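Glucose-6-phosphate isomerase like protein (Thermus thermophilus, PDB 1WIW) probably acts as a sugar-phosphate isomerase, interconverting phosphorylated aldoses and ketoses such as glucose 6-phosphate and fructose 6-phosphate. Local coordinates at residues R2-E7 and F155-L160; T159-L164 and L271-D276. All coordinates share one frame; numbering follows the deposited sequence.

Interaction 1: R2-E7 and F155-L160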
ATOM      1  N   ARG B   2     -20.371   9.265 -22.649  1.00 23.92           N
ATOM      2  CA  ARG B   2     -20.876   7.987 -23.140  1.00 21.51           C
ATOM      3  C   ARG B   2     -21.963   7.413 -22.233  1.00 20.00           C
ATOM      4  O   ARG B   2     -21.948   7.614 -21.016  1.00 17.50           O
ATOM      5  CB  ARG B   2     -19.720   6.994 -23.300  1.00 21.25           C
ATOM      6  CG  ARG B   2     -18.652   7.480 -24.291  1.00 20.30           C
ATOM      7  CD  ARG B   2     -17.569   6.443 -24.530  1.00 19.40           C
ATOM      8  NE  ARG B   2     -16.603   6.890 -25.534  1.00 21.33           N
ATOM      9  CZ  ARG B   2     -15.676   7.819 -25.326  1.00 20.12           C
ATOM     10  NH1 ARG B   2     -14.848   8.164 -26.304  1.00 22.04           N
ATOM     11  NH2 ARG B   2     -15.561   8.394 -24.139  1.00 22.66           N
ATOM     12  N   ASP B   3     -22.909   6.706 -22.848  1.00 15.94           N
ATOM     13  CA  ASP B   3     -24.040   6.111 -22.146  1.00 14.86           C
ATOM     14  C   ASP B   3     -23.851   4.601 -22.018  1.00 13.19           C
ATOM     15  O   ASP B   3     -23.788   3.888 -23.016  1.00 10.64           O
ATOM     16  CB  ASP B   3     -25.324   6.445 -22.916  1.00 16.29           C
ATOM     17  CG  ASP B   3     -26.580   5.915 -22.247  1.00 20.02           C
ATOM     18  OD1 ASP B   3     -27.685   6.331 -22.663  1.00 20.86           O
ATOM     19  OD2 ASP B   3     -26.477   5.084 -21.322  1.00 18.43           O
ATOM     20  N   LEU B   4     -23.752   4.127 -20.779  1.00 11.95           N
ATOM     21  CA  LEU B   4     -23.556   2.710 -20.497  1.00 11.29           C
ATOM     22  C   LEU B   4     -24.791   1.874 -20.809  1.00 12.22           C
ATOM     23  O   LEU B   4     -24.780   0.650 -20.659  1.00 10.94           O
ATOM     24  CB  LEU B   4     -23.142   2.519 -19.028  1.00  9.40           C
ATOM     25  CG  LEU B   4     -21.809   3.192 -18.658  1.00  8.56           C
ATOM     26  CD1 LEU B   4     -21.524   3.026 -17.164  1.00  6.35           C
ATOM     27  CD2 LEU B   4     -20.681   2.582 -19.491  1.00  7.07           C
ATOM     28  N   ASP B   5     -25.859   2.533 -21.248  1.00 12.90           N
ATOM     29  CA  ASP B   5     -27.074   1.816 -21.591  1.00 13.85           C
ATOM     30  C   ASP B   5     -27.313   1.784 -23.109  1.00 15.62           C
ATOM     31  O   ASP B   5     -28.390   1.407 -23.572  1.00 14.80           O
ATOM     32  CB  ASP B   5     -28.262   2.408 -20.821  1.00 15.51           C
ATOM     33  CG  ASP B   5     -28.213   2.057 -19.329  1.00 17.32           C
ATOM     34  OD1 ASP B   5     -28.884   2.714 -18.513  1.00 16.40           O
ATOM     35  OD2 ASP B   5     -27.497   1.101 -18.971  1.00 20.76           O
ATOM     36  N   ARG B   6     -26.292   2.170 -23.875  1.00 13.38           N
ATOM     37  CA  ARG B   6     -26.357   2.130 -25.336  1.00 14.42           C
ATOM     38  C   ARG B   6     -25.383   1.039 -25.788  1.00 14.75           C
ATOM     39  O   ARG B   6     -24.216   1.019 -25.377  1.00 13.19           O
ATOM     40  CB  ARG B   6     -25.977   3.489 -25.951  1.00 15.35           C
ATOM     41  CG  ARG B   6     -27.087   4.550 -25.846  1.00 15.43           C
ATOM     42  CD  ARG B   6     -26.637   5.904 -26.397  1.00 13.97           C
ATOM     43  NE  ARG B   6     -26.335   5.869 -27.828  1.00 13.32           N
ATOM     44  CZ  ARG B   6     -27.193   6.198 -28.791  1.00 12.29           C
ATOM     45  NH1 ARG B   6     -26.818   6.129 -30.064  1.00 11.19           N
ATOM     46  NH2 ARG B   6     -28.419   6.603 -28.489  1.00  9.80           N
ATOM     47  N   GLU B   7     -25.862   0.139 -26.640  1.00 13.76           N
ATOM     48  CA  GLU B   7     -25.055  -0.981 -27.100  1.00 15.26           C
ATOM     49  C   GLU B   7     -23.734  -0.667 -27.797  1.00 13.91           C
ATOM     50  O   GLU B   7     -22.748  -1.377 -27.592  1.00 14.13           O
ATOM     51  CB  GLU B   7     -25.887  -1.893 -28.004  1.00 17.32           C
ATOM     52  CG  GLU B   7     -25.334  -3.312 -28.079  1.00 24.77           C
ATOM     53  CD  GLU B   7     -26.045  -4.172 -29.105  1.00 27.11           C
ATOM     54  OE1 GLU B   7     -27.294  -4.150 -29.144  1.00 28.89           O
ATOM     55  OE2 GLU B   7     -25.352  -4.879 -29.868  1.00 30.89           O
ATOM     56  N   PHE B 155     -23.459   2.994 -12.004  1.00  9.69           N
ATOM     57  CA  PHE B 155     -23.689   4.224 -11.260  1.00  9.58           C
ATOM     58  C   PHE B 155     -22.383   4.763 -10.680  1.00  9.63           C
ATOM     59  O   PHE B 155     -22.096   5.949 -10.812  1.00 10.69           O
ATOM     60  CB  PHE B 155     -24.693   3.996 -10.129  1.00 10.88           C
ATOM     61  CG  PHE B 155     -25.169   5.271  -9.482  1.00 13.86           C
ATOM     62  CD1 PHE B 155     -26.212   6.006 -10.045  1.00 16.43           C
ATOM     63  CD2 PHE B 155     -24.546   5.762  -8.337  1.00 14.36           C
ATOM     64  CE1 PHE B 155     -26.625   7.215  -9.477  1.00 17.86           C
ATOM     65  CE2 PHE B 155     -24.948   6.971  -7.762  1.00 16.33           C
ATOM     66  CZ  PHE B 155     -25.990   7.698  -8.335  1.00 18.13           C
ATOM     67  N   LEU B 156     -21.595   3.895 -10.044  1.00  7.84           N
ATOM     68  CA  LEU B 156     -20.326   4.318  -9.442  1.00  8.19           C
ATOM     69  C   LEU B 156     -19.322   4.778 -10.499  1.00  8.73           C
ATOM     70  O   LEU B 156     -18.554   5.713 -10.272  1.00  9.19           O
ATOM     71  CB  LEU B 156     -19.714   3.183  -8.611  1.00  6.66           C
ATOM     72  CG  LEU B 156     -18.401   3.511  -7.879  1.00 11.20           C
ATOM     73  CD1 LEU B 156     -18.599   4.748  -7.000  1.00 10.14           C
ATOM     74  CD2 LEU B 156     -17.954   2.317  -7.025  1.00  7.75           C
ATOM     75  N   ALA B 157     -19.330   4.122 -11.654  1.00  7.49           N
ATOM     76  CA  ALA B 157     -18.415   4.478 -12.730  1.00  8.55           C
ATOM     77  C   ALA B 157     -18.630   5.939 -13.115  1.00  7.55           C
ATOM     78  O   ALA B 157     -17.675   6.692 -13.298  1.00  8.79           O
ATOM     79  CB  ALA B 157     -18.635   3.555 -13.940  1.00  7.51           C
ATOM     80  N   TYR B 158     -19.891   6.341 -13.225  1.00 10.75           N
ATOM     81  CA  TYR B 158     -20.208   7.722 -13.568  1.00 10.70           C
ATOM     82  C   TYR B 158     -19.679   8.679 -12.501  1.00 10.79           C
ATOM     83  O   TYR B 158     -19.209   9.770 -12.815  1.00 12.17           O
ATOM     84  CB  TYR B 158     -21.720   7.894 -13.736  1.00 12.31           C
ATOM     85  CG  TYR B 158     -22.221   7.480 -15.103  1.00 11.38           C
ATOM     86  CD1 TYR B 158     -21.820   8.172 -16.249  1.00 13.73           C
ATOM     87  CD2 TYR B 158     -23.072   6.392 -15.256  1.00 10.83           C
ATOM     88  CE1 TYR B 158     -22.255   7.787 -17.516  1.00 12.40           C
ATOM     89  CE2 TYR B 158     -23.516   5.997 -16.519  1.00 10.83           C
ATOM     90  CZ  TYR B 158     -23.099   6.700 -17.644  1.00 11.87           C
ATOM     91  OH  TYR B 158     -23.516   6.310 -18.894  1.00 15.34           O
ATOM     92  N   THR B 159     -19.751   8.265 -11.241  1.00 10.84           N
ATOM     93  CA  THR B 159     -19.260   9.090 -10.133  1.00 12.00           C
ATOM     94  C   THR B 159     -17.733   9.237 -10.164  1.00 12.53           C
ATOM     95  O   THR B 159     -17.183  10.270  -9.760  1.00 11.50           O
ATOM     96  CB  THR B 159     -19.651   8.479  -8.771  1.00 13.26           C
ATOM     97  OG1 THR B 159     -21.079   8.398  -8.671  1.00 14.98           O
ATOM     98  CG2 THR B 159     -19.103   9.328  -7.626  1.00 15.13           C
ATOM     99  N   LEU B 160     -17.052   8.194 -10.633  1.00 10.93           N
ATOM    100  CA  LEU B 160     -15.595   8.200 -10.703  1.00  9.92           C
ATOM    101  C   LEU B 160     -15.061   8.837 -11.990  1.00  9.24           C
ATOM    102  O   LEU B 160     -13.870   9.139 -12.092  1.00  9.80           O
ATOM    103  CB  LEU B 160     -15.072   6.763 -10.558  1.00 12.25           C
ATOM    104  CG  LEU B 160     -14.713   6.240  -9.156  1.00 16.21           C
ATOM    105  CD1 LEU B 160     -15.549   6.901  -8.088  1.00 15.36           C
ATOM    106  CD2 LEU B 160     -14.871   4.728  -9.126  1.00 14.95           C
TER
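The phenol ring of Tyr158 has the backbone carbonyl of Arg2 at its edge, in the ring plane, while Leu4 comes in obliquely from across the contact. An Asx turn and a type I beta turn, Asp3 to Arg6, shape the N-terminal loop where the ring meets it; the tyrosine belongs to helix 152-160 of the C-terminal SIS domain. Its hydroxyl both gives and receives: Tyr158 OH donates to Arg2 O over 2.9 Å, in the carbonyl plane on a lone pair, and accepts from Leu4 N, also 2.9 Å away, with an N-H...O angle of 161°. One hydroxyl therefore holds the peptide groups just before and just after Asp3. The Leu4 and Tyr158 side chains reach toward each other tip to tip, Leu4 CD1 lying 3.6 Å from Tyr158 CE2. Leu4 CD1 also makes a looser apolar contact with Ala157 CB, 4.4 Å away. Leu4 also packs on Tyr268 and Leu272 of helix 251-272, so the loop lies against two helices. A phenylalanine at Tyr158 would keep the ring but would probably leave Arg2 O and Leu4 N without this shared partner. Within the loop, Asp3 CG, anti to its backbone N (chi1 -178°), lies beside the carbonyl carbon on the side of the following residues, and Asp3 OD2 accepts from Asp5 N at 2.6 Å, the donor lying above the carboxylate plane.

Interaction 2: T159-L164 and L271-D276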
ATOM      1  N   THR B 159     -19.751   8.265 -11.241  1.00 10.84           N
ATOM      2  CA  THR B 159     -19.260   9.090 -10.133  1.00 12.00           C
ATOM      3  C   THR B 159     -17.733   9.237 -10.164  1.00 12.53           C
ATOM      4  O   THR B 159     -17.183  10.270  -9.760  1.00 11.50           O
ATOM      5  CB  THR B 159     -19.651   8.479  -8.771  1.00 13.26           C
ATOM      6  OG1 THR B 159     -21.079   8.398  -8.671  1.00 14.98           O
ATOM      7  CG2 THR B 159     -19.103   9.328  -7.626  1.00 15.13           C
ATOM      8  N   LEU B 160     -17.052   8.194 -10.633  1.00 10.93           N
ATOM      9  CA  LEU B 160     -15.595   8.200 -10.703  1.00  9.92           C
ATOM     10  C   LEU B 160     -15.061   8.837 -11.990  1.00  9.24           C
ATOM     11  O   LEU B 160     -13.870   9.139 -12.092  1.00  9.80           O
ATOM     12  CB  LEU B 160     -15.072   6.763 -10.558  1.00 12.25           C
ATOM     13  CG  LEU B 160     -14.713   6.240  -9.156  1.00 16.21           C
ATOM     14  CD1 LEU B 160     -15.549   6.901  -8.088  1.00 15.36           C
ATOM     15  CD2 LEU B 160     -14.871   4.728  -9.126  1.00 14.95           C
ATOM     16  N   LEU B 161     -15.944   9.055 -12.960  1.00 10.04           N
ATOM     17  CA  LEU B 161     -15.545   9.652 -14.231  1.00 11.90           C
ATOM     18  C   LEU B 161     -14.870  11.005 -14.016  1.00 11.82           C
ATOM     19  O   LEU B 161     -15.442  11.906 -13.404  1.00 10.77           O
ATOM     20  CB  LEU B 161     -16.764   9.812 -15.147  1.00 13.39           C
ATOM     21  CG  LEU B 161     -16.549  10.507 -16.498  1.00 17.03           C
ATOM     22  CD1 LEU B 161     -15.530   9.755 -17.328  1.00 14.11           C
ATOM     23  CD2 LEU B 161     -17.877  10.597 -17.238  1.00 18.11           C
ATOM     24  N   GLU B 162     -13.642  11.126 -14.516  1.00 12.81           N
ATOM     25  CA  GLU B 162     -12.854  12.350 -14.402  1.00 15.82           C
ATOM     26  C   GLU B 162     -12.574  12.781 -12.966  1.00 16.08           C
ATOM     27  O   GLU B 162     -12.496  13.974 -12.656  1.00 15.38           O
ATOM     28  CB  GLU B 162     -13.525  13.478 -15.187  1.00 18.24           C
ATOM     29  CG  GLU B 162     -13.493  13.228 -16.688  1.00 24.90           C
ATOM     30  CD  GLU B 162     -14.120  14.342 -17.489  1.00 28.55           C
ATOM     31  OE1 GLU B 162     -13.668  15.500 -17.355  1.00 33.16           O
ATOM     32  OE2 GLU B 162     -15.064  14.058 -18.259  1.00 31.17           O
ATOM     33  N   ARG B 163     -12.431  11.794 -12.092  1.00 14.09           N
ATOM     34  CA  ARG B 163     -12.104  12.047 -10.698  1.00 15.26           C
ATOM     35  C   ARG B 163     -10.969  11.118 -10.318  1.00 14.10           C
ATOM     36  O   ARG B 163     -10.674  10.168 -11.040  1.00 14.84           O
ATOM     37  CB  ARG B 163     -13.297  11.784  -9.782  1.00 16.03           C
ATOM     38  CG  ARG B 163     -14.339  12.891  -9.790  1.00 19.55           C
ATOM     39  CD  ARG B 163     -15.137  12.851  -8.502  1.00 24.48           C
ATOM     40  NE  ARG B 163     -16.559  12.664  -8.749  1.00 29.79           N
ATOM     41  CZ  ARG B 163     -17.386  13.636  -9.108  1.00 30.43           C
ATOM     42  NH1 ARG B 163     -16.930  14.871  -9.256  1.00 32.14           N
ATOM     43  NH2 ARG B 163     -18.664  13.367  -9.333  1.00 31.22           N
ATOM     44  N   LEU B 164     -10.321  11.412  -9.196  1.00 11.89           N
ATOM     45  CA  LEU B 164      -9.228  10.588  -8.702  1.00 10.79           C
ATOM     46  C   LEU B 164      -9.800   9.813  -7.525  1.00  9.89           C
ATOM     47  O   LEU B 164      -9.961  10.358  -6.437  1.00  9.78           O
ATOM     48  CB  LEU B 164      -8.065  11.468  -8.231  1.00 10.60           C
ATOM     49  CG  LEU B 164      -6.872  10.737  -7.609  1.00 11.56           C
ATOM     50  CD1 LEU B 164      -6.307   9.737  -8.608  1.00 10.07           C
ATOM     51  CD2 LEU B 164      -5.803  11.749  -7.196  1.00 11.12           C
ATOM     52  N   LEU B 271     -15.117   1.868 -20.298  1.00  7.82           N
ATOM     53  CA  LEU B 271     -16.055   2.128 -21.387  1.00  8.91           C
ATOM     54  C   LEU B 271     -16.407   3.612 -21.441  1.00  9.56           C
ATOM     55  O   LEU B 271     -16.557   4.180 -22.524  1.00 10.27           O
ATOM     56  CB  LEU B 271     -17.329   1.284 -21.229  1.00 10.92           C
ATOM     57  CG  LEU B 271     -17.135  -0.239 -21.283  1.00 12.56           C
ATOM     58  CD1 LEU B 271     -18.489  -0.929 -21.427  1.00 13.76           C
ATOM     59  CD2 LEU B 271     -16.243  -0.607 -22.462  1.00 12.85           C
ATOM     60  N   LEU B 272     -16.535   4.245 -20.279  1.00  7.77           N
ATOM     61  CA  LEU B 272     -16.840   5.674 -20.237  1.00  8.57           C
ATOM     62  C   LEU B 272     -15.703   6.504 -20.847  1.00  9.79           C
ATOM     63  O   LEU B 272     -15.941   7.565 -21.424  1.00 10.30           O
ATOM     64  CB  LEU B 272     -17.110   6.125 -18.796  1.00 10.63           C
ATOM     65  CG  LEU B 272     -18.420   5.629 -18.170  1.00  9.88           C
ATOM     66  CD1 LEU B 272     -18.525   6.126 -16.735  1.00 11.65           C
ATOM     67  CD2 LEU B 272     -19.600   6.132 -18.985  1.00  9.82           C
ATOM     68  N   TYR B 273     -14.468   6.025 -20.719  1.00  7.83           N
ATOM     69  CA  TYR B 273     -13.326   6.727 -21.302  1.00  8.86           C
ATOM     70  C   TYR B 273     -13.102   6.261 -22.739  1.00  9.93           C
ATOM     71  O   TYR B 273     -12.198   6.729 -23.422  1.00  9.65           O
ATOM     72  CB  TYR B 273     -12.051   6.478 -20.487  1.00  9.79           C
ATOM     73  CG  TYR B 273     -12.012   7.212 -19.167  1.00 12.42           C
ATOM     74  CD1 TYR B 273     -12.250   8.584 -19.107  1.00 10.78           C
ATOM     75  CD2 TYR B 273     -11.714   6.539 -17.977  1.00 11.82           C
ATOM     76  CE1 TYR B 273     -12.192   9.271 -17.902  1.00 13.13           C
ATOM     77  CE2 TYR B 273     -11.651   7.222 -16.762  1.00 12.66           C
ATOM     78  CZ  TYR B 273     -11.892   8.588 -16.735  1.00 13.25           C
ATOM     79  OH  TYR B 273     -11.817   9.279 -15.547  1.00 14.47           O
ATOM     80  N   GLY B 274     -13.928   5.322 -23.184  1.00 10.83           N
ATOM     81  CA  GLY B 274     -13.812   4.812 -24.539  1.00 11.93           C
ATOM     82  C   GLY B 274     -12.567   3.992 -24.810  1.00 12.36           C
ATOM     83  O   GLY B 274     -12.076   3.960 -25.937  1.00 11.10           O
ATOM     84  N   VAL B 275     -12.033   3.338 -23.785  1.00 12.75           N
ATOM     85  CA  VAL B 275     -10.851   2.512 -23.988  1.00 13.15           C
ATOM     86  C   VAL B 275     -11.185   1.054 -23.726  1.00 12.20           C
ATOM     87  O   VAL B 275     -12.143   0.734 -23.017  1.00 11.33           O
ATOM     88  CB  VAL B 275      -9.672   2.931 -23.078  1.00 16.23           C
ATOM     89  CG1 VAL B 275      -9.222   4.346 -23.433  1.00 16.30           C
ATOM     90  CG2 VAL B 275     -10.072   2.829 -21.611  1.00 16.94           C
ATOM     91  N   ASP B 276     -10.396   0.175 -24.321  1.00  9.42           N
ATOM     92  CA  ASP B 276     -10.599  -1.251 -24.166  1.00 10.47           C
ATOM     93  C   ASP B 276     -10.240  -1.659 -22.738  1.00  9.46           C
ATOM     94  O   ASP B 276      -9.121  -1.437 -22.285  1.00  8.56           O
ATOM     95  CB  ASP B 276      -9.714  -2.009 -25.155  1.00 11.96           C
ATOM     96  CG  ASP B 276     -10.064  -3.482 -25.242  1.00 14.49           C
ATOM     97  OD1 ASP B 276     -10.690  -4.004 -24.295  1.00 12.52           O
ATOM     98  OD2 ASP B 276      -9.706  -4.118 -26.255  1.00 17.25           O
TER
HETATM   99  O   HOH W   1     -11.313   7.974 -13.142  1.00 11.65           O
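Tyr273 extends from the end of helix 251-272 to the turn that follows helix 152-160, where Leu161 and Glu162 receive it. From CB the ring leaves with CG anti to the carbonyl carbon (chi1 -74°), beside the backbone N, and runs across to Leu161. Further out, Tyr273 CD1 passes 3.9 Å from Leu161 CD1. The next ring atom, Tyr273 CE1, makes the closest apolar approach of the contact, 3.4 Å from the same Leu161 CD1, which approaches the ring obliquely. Tyr273 CZ is 3.9 Å from this Leu161 methyl and 3.8 Å from Glu162 N. At the tip, Tyr273 OH accepts a hydrogen bond from Glu162 N over 2.8 Å, with an N-H...O angle of 153°. A water in the plane of the ring, 2.8 Å from Tyr273 OH, probably links the hydroxyl to Leu160 O. The Tyr273 and Leu161 side chains slide past each other in opposite directions, and Leu161 CD1 also rests on Leu272 CB. Both partners sit where a helix of the SIS domain ends. Gly274 closes helix 251-272 in a Schellman motif, its positive phi suiting glycine. A type II beta turn, Leu160 to Arg163, leads from helix 152-160 into strand 164-168, an outer strand of the domain's parallel sheet within this chain. Leu160 O takes the Arg163 N-H that closes that turn, and probably a proton of the water as well. Ala208 of the second subunit packs on Tyr273, placing the ring close to the dimer interface. The far end of the Arg163 side chain is turned to other partners: its NE bonds to Thr159 O over 2.7 Å, nearly in line with that carbonyl, and its NH1 forms a salt bridge with Asp239.

Interactions 1 and 2 meet on helix 152-160 and share Thr159 and Leu160. Both are partly buried: interaction 1 joins buried Leu4 and Ala157 with exposed Arg2, interaction 2 buried Leu272 with exposed Glu162. In each, a tyrosine hydroxyl takes a backbone N-H, but the tyrosine of interaction 1 stands on helix 152-160 and grips a loop, whereas that of interaction 2 comes from the end of helix 251-272 and reaches the turn after helix 152-160. No other chain of the assembly touches the segments of interaction 1; interaction 2 includes a water and borders the second subunit. Leu272 bridges the two: its CD2 lies 3.5 Å from Tyr158 CE1, and its carbonyl probably accepts from Arg2 NH2.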